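Local coordinates for protein ribonuclease S-F11 (Nicotiana alata, PDB 1IOO) that cleaves RNA as a secreted T2-family ribonuclease of the style, associated with gametophytic self-incompatibility, by which the plant rejects its own pollen, at residues Phe29-Leu34 against Gly106-Leu111. Residues are numbered along the deposited sequence; the frame is centred on the assembly and turned at random.
Sequences FTIHGL and GLALRL
Leu34 lays its two methyls against the middle of helix 101-113: CD2 rests on the backbone beside Ala108, 3.8 Å from Ala108 N, and also meets Ala108 CB and Leu107 CD2, the latter at 4.0 Å. Its CG stands anti to the backbone N (chi1 -176°), which carries the branch out toward the helix, and CD1 meets Leu111 CD1 at 4.1 Å, the two side chains crossing at about a right angle. Ala108 CB fits between Leu34 and Ile31, 4.1 Å from Ile31 CD1. Ile31 CD1 also lies 3.6 Å from Ala108 O and touches Leu109 CD2. No hydrogen bond joins the segments; the contact is apolar packing of helix 101-113 against strand 30-37 of the antiparallel sheet at the heart of the RNase T2 fold, with short-segment axes 9.0 Å apart at 124°. Between Ile31 and Leu34 a classic beta bulge interrupts the strand, the backbones of His32 and Gly33 both bonding to that of Val8 in strand 4-10. The side chain of His32, the catalytic proton donor, makes no contact with 106-111 and packs instead on Val8 and Thr10, while Ile31 and Leu34 point toward the helix. Leu107 and Leu111 also touch strand 4-10, and Leu109 packs on helix 57-66.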
ATOM      1  N   PHE A  29       4.807   5.579   6.095  1.00 10.34           N
ATOM      2  CA  PHE A  29       4.040   4.864   5.095  1.00  9.34           C
ATOM      3  C   PHE A  29       2.605   4.693   5.545  1.00 10.46           C
ATOM      4  O   PHE A  29       2.328   4.537   6.735  1.00 10.39           O
ATOM      5  CB  PHE A  29       4.639   3.483   4.804  1.00  9.04           C
ATOM      6  CG  PHE A  29       5.948   3.533   4.080  1.00  8.86           C
ATOM      7  CD1 PHE A  29       7.134   3.703   4.780  1.00  9.97           C
ATOM      8  CD2 PHE A  29       5.993   3.440   2.690  1.00  9.36           C
ATOM      9  CE1 PHE A  29       8.351   3.783   4.114  1.00  8.22           C
ATOM     10  CE2 PHE A  29       7.206   3.522   2.009  1.00 10.06           C
ATOM     11  CZ  PHE A  29       8.388   3.694   2.723  1.00  9.09           C
ATOM     12  N   THR A  30       1.690   4.774   4.589  1.00  8.97           N
ATOM     13  CA  THR A  30       0.279   4.573   4.863  1.00  8.29           C
ATOM     14  C   THR A  30      -0.275   3.523   3.922  1.00  8.05           C
ATOM     15  O   THR A  30       0.355   3.195   2.918  1.00  7.79           O
ATOM     16  CB  THR A  30      -0.535   5.866   4.693  1.00  9.84           C
ATOM     17  OG1 THR A  30      -0.384   6.347   3.356  1.00  9.47           O
ATOM     18  CG2 THR A  30      -0.068   6.926   5.680  1.00 10.34           C
ATOM     19  N   ILE A  31      -1.437   2.977   4.249  1.00  8.29           N
ATOM     20  CA  ILE A  31      -2.034   1.951   3.409  1.00  7.45           C
ATOM     21  C   ILE A  31      -2.705   2.551   2.180  1.00  7.58           C
ATOM     22  O   ILE A  31      -3.470   3.513   2.283  1.00  9.55           O
ATOM     23  CB  ILE A  31      -3.113   1.167   4.166  1.00  7.78           C
ATOM     24  CG1 ILE A  31      -2.502   0.483   5.387  1.00  7.96           C
ATOM     25  CG2 ILE A  31      -3.772   0.157   3.230  1.00  7.45           C
ATOM     26  CD1 ILE A  31      -3.540  -0.034   6.368  1.00 11.91           C
ATOM     27  N   HIS A  32      -2.388   1.996   1.015  1.00  8.36           N
ATOM     28  CA  HIS A  32      -3.038   2.400  -0.229  1.00 10.54           C
ATOM     29  C   HIS A  32      -4.117   1.395  -0.568  1.00 11.60           C
ATOM     30  O   HIS A  32      -5.187   1.739  -1.076  1.00 12.92           O
ATOM     31  CB  HIS A  32      -2.041   2.453  -1.385  1.00 13.36           C
ATOM     32  CG  HIS A  32      -2.670   2.818  -2.692  1.00 18.92           C
ATOM     33  ND1 HIS A  32      -3.366   3.994  -2.877  1.00 21.56           N
ATOM     34  CD2 HIS A  32      -2.727   2.156  -3.871  1.00 22.12           C
ATOM     35  CE1 HIS A  32      -3.827   4.038  -4.115  1.00 22.55           C
ATOM     36  NE2 HIS A  32      -3.453   2.936  -4.739  1.00 24.19           N
ATOM     37  N   GLY A  33      -3.824   0.137  -0.262  1.00 10.11           N
ATOM     38  CA  GLY A  33      -4.777  -0.925  -0.495  1.00 10.45           C
ATOM     39  C   GLY A  33      -4.294  -2.297  -0.070  1.00 10.67           C
ATOM     40  O   GLY A  33      -3.148  -2.501   0.339  1.00 10.60           O
ATOM     41  N   LEU A  34      -5.234  -3.233  -0.115  1.00  9.29           N
ATOM     42  CA  LEU A  34      -4.992  -4.640   0.154  1.00  9.08           C
ATOM     43  C   LEU A  34      -5.654  -5.418  -0.955  1.00  9.37           C
ATOM     44  O   LEU A  34      -6.874  -5.593  -0.958  1.00 10.31           O
ATOM     45  CB  LEU A  34      -5.565  -5.024   1.526  1.00  9.22           C
ATOM     46  CG  LEU A  34      -5.316  -6.459   2.006  1.00  9.36           C
ATOM     47  CD1 LEU A  34      -3.822  -6.759   2.022  1.00 12.38           C
ATOM     48  CD2 LEU A  34      -5.917  -6.649   3.394  1.00 11.14           C
ATOM     49  N   GLY A 106      -9.666  -4.751   9.048  1.00  9.95           N
ATOM     50  CA  GLY A 106      -8.911  -5.104  10.241  1.00  9.84           C
ATOM     51  C   GLY A 106      -7.609  -5.785   9.860  1.00  9.43           C
ATOM     52  O   GLY A 106      -6.569  -5.563  10.486  1.00  9.02           O
ATOM     53  N   LEU A 107      -7.668  -6.631   8.835  1.00  9.30           N
ATOM     54  CA  LEU A 107      -6.472  -7.321   8.357  1.00  9.20           C
ATOM     55  C   LEU A 107      -5.465  -6.323   7.802  1.00  9.41           C
ATOM     56  O   LEU A 107      -4.271  -6.409   8.087  1.00 10.43           O
ATOM     57  CB  LEU A 107      -6.818  -8.341   7.273  1.00 10.61           C
ATOM     58  CG  LEU A 107      -5.602  -9.052   6.655  1.00  9.35           C
ATOM     59  CD1 LEU A 107      -4.845  -9.806   7.743  1.00 11.72           C
ATOM     60  CD2 LEU A 107      -6.045 -10.009   5.561  1.00 13.68           C
ATOM     61  N   ALA A 108      -5.951  -5.376   7.004  1.00  9.95           N
ATOM     62  CA  ALA A 108      -5.083  -4.353   6.440  1.00  8.87           C
ATOM     63  C   ALA A 108      -4.324  -3.627   7.548  1.00 10.52           C
ATOM     64  O   ALA A 108      -3.120  -3.410   7.450  1.00  9.37           O
ATOM     65  CB  ALA A 108      -5.904  -3.359   5.618  1.00  9.93           C
ATOM     66  N   LEU A 109      -5.032  -3.275   8.617  1.00 10.63           N
ATOM     67  CA  LEU A 109      -4.414  -2.590   9.741  1.00 10.31           C
ATOM     68  C   LEU A 109      -3.391  -3.486  10.436  1.00 11.26           C
ATOM     69  O   LEU A 109      -2.306  -3.035  10.804  1.00 11.53           O
ATOM     70  CB  LEU A 109      -5.490  -2.136  10.740  1.00 10.13           C
ATOM     71  CG  LEU A 109      -6.386  -0.987  10.259  1.00 11.51           C
ATOM     72  CD1 LEU A 109      -7.542  -0.768  11.224  1.00 11.80           C
ATOM     73  CD2 LEU A 109      -5.550   0.276  10.136  1.00 12.63           C
ATOM     74  N   ARG A 110      -3.739  -4.759  10.601  1.00 10.37           N
ATOM     75  CA  ARG A 110      -2.841  -5.718  11.245  1.00 11.93           C
ATOM     76  C   ARG A 110      -1.554  -5.893  10.443  1.00 12.25           C
ATOM     77  O   ARG A 110      -0.456  -5.873  11.003  1.00 13.53           O
ATOM     78  CB  ARG A 110      -3.533  -7.077  11.396  1.00 14.34           C
ATOM     79  CG  ARG A 110      -2.683  -8.145  12.077  1.00 18.37           C
ATOM     80  CD  ARG A 110      -3.485  -9.415  12.332  1.00 22.15           C
ATOM     81  NE  ARG A 110      -3.563 -10.294  11.166  1.00 26.57           N
ATOM     82  CZ  ARG A 110      -2.547 -11.023  10.710  1.00 29.04           C
ATOM     83  NH1 ARG A 110      -1.368 -10.980  11.319  1.00 30.80           N
ATOM     84  NH2 ARG A 110      -2.713 -11.810   9.653  1.00 29.84           N
ATOM     85  N   LEU A 111      -1.689  -6.066   9.132  1.00 11.19           N
ATOM     86  CA  LEU A 111      -0.522  -6.253   8.279  1.00 11.50           C
ATOM     87  C   LEU A 111       0.356  -5.008   8.261  1.00 11.30           C
ATOM     88  O   LEU A 111       1.583  -5.107   8.261  1.00 12.74           O
ATOM     89  CB  LEU A 111      -0.954  -6.629   6.858  1.00 10.78           C
ATOM     90  CG  LEU A 111      -1.713  -7.959   6.783  1.00 13.24           C
ATOM     91  CD1 LEU A 111      -2.045  -8.284   5.335  1.00 13.60           C
ATOM     92  CD2 LEU A 111      -0.874  -9.073   7.383  1.00 15.07           C
TER